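Local coordinates for trimeric intracellular cation channel type 1B.2 (Caenorhabditis elegans, PDB 5EIK), which conducts potassium ions across intracellular membranes as a PIP2-binding homotrimer and may supply counter-ion current during calcium release from intracellular stores, at residues Val128-Ala139 against Tyr222-Lys233. Numbering follows the deposited sequence.
Sequences VLKEVQRTHKIA and YLCVVGFFIYFK. With PT5 ([(2R)-1-octadecanoyloxy-3-[oxidanyl-[(1R,2R,3S,4R,5R,6S)-2,3,6-tris(oxidanyl)-4,5-diphosphonooxy-cyclohexyl]oxy-phospho ryl]oxy-propan-2-yl] (8Z)-icosa-5,8,11,14-tetraenoate), chain B.
Segments 128-139 and 222-233, from transmembrane helices 4 and 7 of the TRIC fold, run obliquely antiparallel, 137° between their directions, and the interface is pinned by Phe-229 and Thr-135, each a knob in a hole of the other helix. Phe-229 pushes its ring among Glu-131, Arg-134, Thr-135 and Ile-138. Arg-134 CD lies over one ring face, 4.1 Å from the ring centroid of Phe-229, a CH-pi contact, while Ile-138, its side chain running against that of Phe-229, brings CD1 to CZ. Thr-135 drops into the pocket of Tyr-222, Val-225, Val-226 and Phe-229. At chi1 -58° its OG1 lies beside the backbone N and turns back to bond Glu-131 O at 3.1 Å, which leaves Thr-135 CG2 anti to N and 3.5 Å from Tyr-222 CZ. That carbonyl of Glu-131 also takes Thr-135 N, from the other face of its plane.

Toward the lipid the contact turns polar. Glu-131 bends at chi2 (-48°), which brings its carboxylate to the edge of the Arg-134 guanidinium: NE meets Glu-131 OE1 on the syn side at 3.1 Å in a salt bridge, with a weaker NH2 bond to OE2. The Lys-233 and Glu-131 side chains cross at about a right angle, with Lys-233 CE 3.3 Å from Glu-131 OE2. Probably steadied by Glu-131, the Arg-134 guanidinium sends NH1 to O43 of the PT5 4-phosphate (2.9 Å) and NH2 to O42 (2.8 Å), and Lys-130 NZ also bonds O42. Lys-233 NZ stands 4.0 Å from PT5 O42 and shares a water with Lys-130 NZ, weakly bound on the latter side, so its part is near but indirect. Helix 194-209 also packs on Phe-229 and Ile-138. Knobs-into-holes packing thus leads into a basic PIP2 headgroup site, with Glu-131 as the second-shell residue probably orienting Arg-134.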
loop_
_atom_site.group_PDB
_atom_site.type_symbol
_atom_site.label_atom_id
_atom_site.label_comp_id
_atom_site.label_asym_id
_atom_site.label_seq_id
_atom_site.Cartn_x
_atom_site.Cartn_y
_atom_site.Cartn_z
ATOM N N VAL A 128 24.086 -2.689 19.618
ATOM C CA VAL A 128 23.636 -2.410 20.975
ATOM C C VAL A 128 22.914 -1.076 20.994
ATOM O O VAL A 128 21.791 -0.979 21.500
ATOM C CB VAL A 128 24.825 -2.388 21.971
ATOM C CG1 VAL A 128 24.364 -1.919 23.340
ATOM C CG2 VAL A 128 25.412 -3.793 22.091
ATOM N N LEU A 129 23.546 -0.051 20.426
ATOM C CA LEU A 129 22.933 1.270 20.383
ATOM C C LEU A 129 21.598 1.223 19.639
ATOM O O LEU A 129 20.629 1.869 20.046
ATOM C CB LEU A 129 23.856 2.281 19.698
ATOM C CG LEU A 129 25.254 2.471 20.301
ATOM C CD1 LEU A 129 25.961 3.597 19.567
ATOM C CD2 LEU A 129 25.159 2.792 21.780
ATOM N N LYS A 130 21.541 0.455 18.553
ATOM C CA LYS A 130 20.306 0.364 17.792
ATOM C C LYS A 130 19.179 -0.239 18.630
ATOM O O LYS A 130 18.038 0.228 18.579
ATOM C CB LYS A 130 20.495 -0.474 16.526
ATOM C CG LYS A 130 19.220 -0.562 15.697
ATOM C CD LYS A 130 19.314 -1.592 14.606
ATOM C CE LYS A 130 17.953 -1.815 13.962
ATOM N NZ LYS A 130 17.963 -3.025 13.085
ATOM N N GLU A 131 19.490 -1.276 19.400
ATOM C CA GLU A 131 18.460 -1.892 20.221
ATOM C C GLU A 131 17.934 -0.900 21.261
ATOM O O GLU A 131 16.748 -0.893 21.581
ATOM C CB GLU A 131 18.987 -3.170 20.880
ATOM C CG GLU A 131 19.259 -4.290 19.884
ATOM C CD GLU A 131 18.096 -4.510 18.917
ATOM O OE1 GLU A 131 16.932 -4.597 19.373
ATOM O OE2 GLU A 131 18.340 -4.601 17.697
ATOM N N VAL A 132 18.810 -0.050 21.780
ATOM C CA VAL A 132 18.372 0.941 22.745
ATOM C C VAL A 132 17.383 1.874 22.047
ATOM O O VAL A 132 16.341 2.210 22.596
ATOM C CB VAL A 132 19.566 1.771 23.281
ATOM C CG1 VAL A 132 19.066 3.027 24.017
ATOM C CG2 VAL A 132 20.403 0.907 24.221
ATOM N N GLN A 133 17.705 2.273 20.822
ATOM C CA GLN A 133 16.845 3.175 20.070
ATOM C C GLN A 133 15.499 2.538 19.682
ATOM O O GLN A 133 14.456 3.200 19.696
ATOM C CB GLN A 133 17.594 3.676 18.825
ATOM C CG GLN A 133 16.989 4.924 18.199
ATOM C CD GLN A 133 16.677 4.728 16.732
ATOM O OE1 GLN A 133 16.332 3.619 16.312
ATOM N NE2 GLN A 133 16.783 5.798 15.944
ATOM N N ARG A 134 15.516 1.257 19.346
ATOM C CA ARG A 134 14.286 0.558 18.989
ATOM C C ARG A 134 13.302 0.577 20.165
ATOM O O ARG A 134 12.099 0.809 19.982
ATOM C CB ARG A 134 14.578 -0.893 18.612
ATOM C CG ARG A 134 13.330 -1.656 18.181
ATOM C CD ARG A 134 13.534 -3.156 18.265
ATOM N NE ARG A 134 14.699 -3.598 17.502
ATOM C CZ ARG A 134 14.717 -3.782 16.186
ATOM N NH1 ARG A 134 13.624 -3.568 15.465
ATOM N NH2 ARG A 134 15.833 -4.179 15.591
ATOM N N THR A 135 13.818 0.317 21.365
ATOM C CA THR A 135 12.990 0.295 22.566
ATOM C C THR A 135 12.299 1.635 22.741
ATOM O O THR A 135 11.124 1.700 23.103
ATOM C CB THR A 135 13.825 0.002 23.815
ATOM O OG1 THR A 135 14.490 -1.259 23.656
ATOM C CG2 THR A 135 12.933 -0.071 25.038
ATOM N N HIS A 136 13.033 2.709 22.478
ATOM C CA HIS A 136 12.470 4.050 22.578
ATOM C C HIS A 136 11.393 4.278 21.514
ATOM O O HIS A 136 10.406 4.961 21.772
ATOM C CB HIS A 136 13.568 5.105 22.401
ATOM C CG HIS A 136 13.037 6.494 22.238
ATOM N ND1 HIS A 136 12.642 7.270 23.305
ATOM C CD2 HIS A 136 12.788 7.228 21.126
ATOM C CE1 HIS A 136 12.172 8.423 22.858
ATOM N NE2 HIS A 136 12.249 8.420 21.540
ATOM N N LYS A 137 11.587 3.726 20.315
ATOM C CA LYS A 137 10.603 3.905 19.239
ATOM C C LYS A 137 9.273 3.260 19.626
ATOM O O LYS A 137 8.211 3.855 19.461
ATOM C CB LYS A 137 11.089 3.275 17.929
ATOM C CG LYS A 137 12.306 3.922 17.299
ATOM C CD LYS A 137 12.621 3.263 15.960
ATOM C CE LYS A 137 13.727 3.990 15.214
ATOM N NZ LYS A 137 13.429 5.442 15.074
ATOM N N ILE A 138 9.345 2.034 20.131
ATOM C CA ILE A 138 8.158 1.320 20.552
ATOM C C ILE A 138 7.420 2.076 21.650
ATOM O O ILE A 138 6.208 2.265 21.566
ATOM C CB ILE A 138 8.518 -0.085 21.054
ATOM C CG1 ILE A 138 9.136 -0.880 19.905
ATOM C CG2 ILE A 138 7.272 -0.783 21.621
ATOM C CD1 ILE A 138 9.591 -2.241 20.278
ATOM N N ALA A 139 8.153 2.524 22.669
ATOM C CA ALA A 139 7.546 3.242 23.790
ATOM C C ALA A 139 6.898 4.532 23.320
ATOM O O ALA A 139 5.794 4.872 23.745
ATOM C CB ALA A 139 8.595 3.535 24.873
ATOM N N TYR A 222 11.633 -1.310 31.952
ATOM C CA TYR A 222 12.297 -0.741 30.799
ATOM C C TYR A 222 13.668 -1.382 30.621
ATOM O O TYR A 222 14.050 -1.767 29.511
ATOM C CB TYR A 222 12.474 0.761 30.966
ATOM C CG TYR A 222 12.744 1.456 29.658
ATOM C CD1 TYR A 222 11.690 1.857 28.836
ATOM C CD2 TYR A 222 14.048 1.676 29.214
ATOM C CE1 TYR A 222 11.928 2.462 27.600
ATOM C CE2 TYR A 222 14.296 2.279 27.979
ATOM C CZ TYR A 222 13.230 2.670 27.179
ATOM O OH TYR A 222 13.444 3.273 25.969
ATOM N N LEU A 223 14.404 -1.495 31.721
ATOM C CA LEU A 223 15.732 -2.083 31.682
ATOM C C LEU A 223 15.668 -3.508 31.158
ATOM O O LEU A 223 16.507 -3.916 30.348
ATOM C CB LEU A 223 16.363 -2.083 33.070
ATOM C CG LEU A 223 17.847 -2.445 33.056
ATOM C CD1 LEU A 223 18.617 -1.366 32.303
ATOM C CD2 LEU A 223 18.359 -2.572 34.478
ATOM N N CYS A 224 14.676 -4.264 31.620
ATOM C CA CYS A 224 14.518 -5.642 31.177
ATOM C C CYS A 224 14.217 -5.725 29.687
ATOM O O CYS A 224 14.781 -6.569 28.989
ATOM C CB CYS A 224 13.407 -6.344 31.959
ATOM S SG CYS A 224 13.847 -6.670 33.664
ATOM N N VAL A 225 13.334 -4.853 29.202
ATOM C CA VAL A 225 12.990 -4.861 27.786
ATOM C C VAL A 225 14.233 -4.605 26.950
ATOM O O VAL A 225 14.543 -5.368 26.034
ATOM C CB VAL A 225 11.936 -3.801 27.444
ATOM C CG1 VAL A 225 11.676 -3.792 25.946
ATOM C CG2 VAL A 225 10.650 -4.106 28.183
ATOM N N VAL A 226 14.949 -3.533 27.267
ATOM C CA VAL A 226 16.174 -3.214 26.548
ATOM C C VAL A 226 17.140 -4.401 26.654
ATOM O O VAL A 226 17.741 -4.827 25.664
ATOM C CB VAL A 226 16.850 -1.963 27.139
ATOM C CG1 VAL A 226 18.122 -1.647 26.384
ATOM C CG2 VAL A 226 15.905 -0.787 27.056
ATOM N N GLY A 227 17.269 -4.936 27.864
ATOM C CA GLY A 227 18.153 -6.061 28.091
ATOM C C GLY A 227 17.835 -7.241 27.203
ATOM O O GLY A 227 18.735 -7.844 26.619
ATOM N N PHE A 228 16.557 -7.582 27.101
ATOM C CA PHE A 228 16.163 -8.698 26.257
ATOM C C PHE A 228 16.441 -8.404 24.792
ATOM O O PHE A 228 16.902 -9.287 24.063
ATOM C CB PHE A 228 14.686 -9.051 26.465
ATOM C CG PHE A 228 14.461 -10.049 27.568
ATOM C CD1 PHE A 228 14.956 -11.349 27.457
ATOM C CD2 PHE A 228 13.791 -9.687 28.733
ATOM C CE1 PHE A 228 14.790 -12.274 28.490
ATOM C CE2 PHE A 228 13.619 -10.605 29.774
ATOM C CZ PHE A 228 14.122 -11.901 29.649
ATOM N N PHE A 229 16.179 -7.174 24.355
ATOM C CA PHE A 229 16.440 -6.821 22.961
ATOM C C PHE A 229 17.913 -7.007 22.658
ATOM O O PHE A 229 18.274 -7.673 21.682
ATOM C CB PHE A 229 16.052 -5.372 22.647
ATOM C CG PHE A 229 14.611 -5.194 22.264
ATOM C CD1 PHE A 229 14.036 -5.986 21.273
ATOM C CD2 PHE A 229 13.829 -4.220 22.880
ATOM C CE1 PHE A 229 12.699 -5.810 20.901
ATOM C CE2 PHE A 229 12.494 -4.035 22.516
ATOM C CZ PHE A 229 11.927 -4.832 21.525
ATOM N N ILE A 230 18.766 -6.425 23.498
ATOM C CA ILE A 230 20.200 -6.541 23.290
ATOM C C ILE A 230 20.610 -8.004 23.304
ATOM O O ILE A 230 21.411 -8.435 22.477
ATOM C CB ILE A 230 21.000 -5.785 24.369
ATOM C CG1 ILE A 230 20.722 -4.286 24.272
ATOM C CG2 ILE A 230 22.499 -6.034 24.178
ATOM C CD1 ILE A 230 21.253 -3.479 25.462
ATOM N N TYR A 231 20.053 -8.770 24.236
ATOM C CA TYR A 231 20.389 -10.179 24.327
ATOM C C TYR A 231 20.055 -10.938 23.048
ATOM O O TYR A 231 20.941 -11.496 22.402
ATOM C CB TYR A 231 19.663 -10.841 25.492
ATOM C CG TYR A 231 19.908 -12.327 25.526
ATOM C CD1 TYR A 231 21.128 -12.840 25.958
ATOM C CD2 TYR A 231 18.945 -13.221 25.056
ATOM C CE1 TYR A 231 21.389 -14.206 25.917
ATOM C CE2 TYR A 231 19.194 -14.589 25.008
ATOM C CZ TYR A 231 20.419 -15.075 25.440
ATOM O OH TYR A 231 20.677 -16.426 25.386
ATOM N N PHE A 232 18.777 -10.977 22.688
ATOM C CA PHE A 232 18.367 -11.687 21.482
ATOM C C PHE A 232 19.156 -11.223 20.265
ATOM O O PHE A 232 19.503 -12.025 19.397
ATOM C CB PHE A 232 16.869 -11.503 21.226
ATOM C CG PHE A 232 15.996 -12.240 22.201
ATOM C CD1 PHE A 232 16.136 -13.614 22.378
ATOM C CD2 PHE A 232 15.033 -11.562 22.947
ATOM C CE1 PHE A 232 15.332 -14.302 23.284
ATOM C CE2 PHE A 232 14.222 -12.243 23.857
ATOM C CZ PHE A 232 14.372 -13.613 24.025
ATOM N N LYS A 233 19.444 -9.930 20.208
ATOM C CA LYS A 233 20.202 -9.385 19.094
ATOM C C LYS A 233 21.641 -9.903 19.114
ATOM O O LYS A 233 22.152 -10.371 18.095
ATOM C CB LYS A 233 20.191 -7.855 19.140
ATOM C CG LYS A 233 21.139 -7.189 18.152
ATOM C CD LYS A 233 20.926 -7.670 16.722
ATOM C CE LYS A 233 19.527 -7.357 16.227
ATOM N NZ LYS A 233 19.390 -7.626 14.767
HETATM O O12 PT5 B . 9.211 -10.991 10.572
HETATM P P1 PT5 B . 8.860 -9.780 9.722
HETATM O O13 PT5 B . 7.748 -8.663 10.454
HETATM O O11 PT5 B . 8.170 -10.128 8.275
HETATM O O6 PT5 B . 12.657 -9.550 8.838
HETATM O O1 PT5 B . 10.089 -8.852 9.373
HETATM C C1 PT5 B . 11.100 -8.544 10.339
HETATM C C6 PT5 B . 12.343 -8.335 9.523
HETATM C C2 PT5 B . 10.794 -7.249 11.182
HETATM O O2 PT5 B . 10.542 -6.137 10.301
HETATM C C3 PT5 B . 12.022 -6.870 12.066
HETATM O O3 PT5 B . 11.733 -5.637 12.710
HETATM C C4 PT5 B . 13.287 -6.710 11.261
HETATM O O4 PT5 B . 14.381 -6.593 12.119
HETATM P P4 PT5 B . 15.235 -5.206 12.192
HETATM O O41 PT5 B . 15.792 -4.723 10.755
HETATM O O42 PT5 B . 16.495 -5.379 13.190
HETATM O O43 PT5 B . 14.331 -4.120 12.711
HETATM C C5 PT5 B . 13.567 -7.921 10.350
HETATM O O5 PT5 B . 14.617 -7.554 9.457
HETATM P P5 PT5 B . 16.064 -8.271 9.719
HETATM O O52 PT5 B . 16.155 -9.013 11.125
HETATM O O51 PT5 B . 16.366 -9.309 8.431
HETATM O O53 PT5 B . 17.059 -6.948 9.549
HETATM C C7 PT5 B . 7.135 -7.602 9.669
HETATM C C8 PT5 B . 5.650 -7.552 10.075
HETATM C C9 PT5 B . 4.699 -8.403 9.174
HETATM O O16 PT5 B . 5.206 -6.139 10.046
HETATM C C10 PT5 B . 5.058 -5.531 11.260
HETATM O O17 PT5 B . 5.984 -5.082 11.914
HETATM O O18 PT5 B . 3.554 -7.554 8.726
HETATM C C11 PT5 B . 2.298 -8.109 8.312
HETATM O O19 PT5 B . 1.836 -9.235 8.655
HETATM C C12 PT5 B . 3.608 -5.450 11.738
HETATM C C13 PT5 B . 3.045 -4.056 12.115
HETATM C C14 PT5 B . 1.591 -4.171 12.631
HETATM C C15 PT5 B . 0.545 -3.734 11.589
HETATM C C16 PT5 B . -0.896 -3.636 12.169
HETATM C C17 PT5 B . -2.000 -4.126 11.179
HETATM C C18 PT5 B . -3.237 -3.223 11.150
HETATM C C19 PT5 B . -3.998 -3.073 10.166
HETATM C C20 PT5 B . -3.962 -2.541 8.724
HETATM C C21 PT5 B . -3.787 -3.601 7.607
HETATM C C22 PT5 B . -3.451 -2.980 6.238
HETATM C C23 PT5 B . -4.214 -3.647 5.075
HETATM C C24 PT5 B . -4.915 -2.630 4.148
HETATM C C31 PT5 B . 1.532 -7.170 7.375
HETATM C C32 PT5 B . 0.729 -6.081 8.144
HETATM C C33 PT5 B . 0.049 -5.039 7.206
HETATM C C34 PT5 B . 0.882 -3.755 6.958
HETATM C C35 PT5 B . 0.338 -2.652 5.923
HETATM C C36 PT5 B . 0.795 -2.552 4.624
HETATM C C37 PT5 B . -0.192 -2.131 3.513
HETATM C C38 PT5 B . 0.513 -1.187 2.675
HETATM C C39 PT5 B . 1.035 -1.381 1.323
HETATM C C40 PT5 B . 2.235 -2.245 1.092
HETATM C C25 PT5 B . -4.129 -2.398 2.834
HETATM C C26 PT5 B . -4.680 -1.220 2.015
HETATM C C41 PT5 B . 2.015 -3.607 0.423
HETATM C C42 PT5 B . 3.286 -4.464 0.390
HETATM C C43 PT5 B . 3.423 -5.393 1.602
HETATM O O HOH W 1 20.622 -4.753 14.004
HETATM O O HOH W 2 15.661 3.411 24.996
#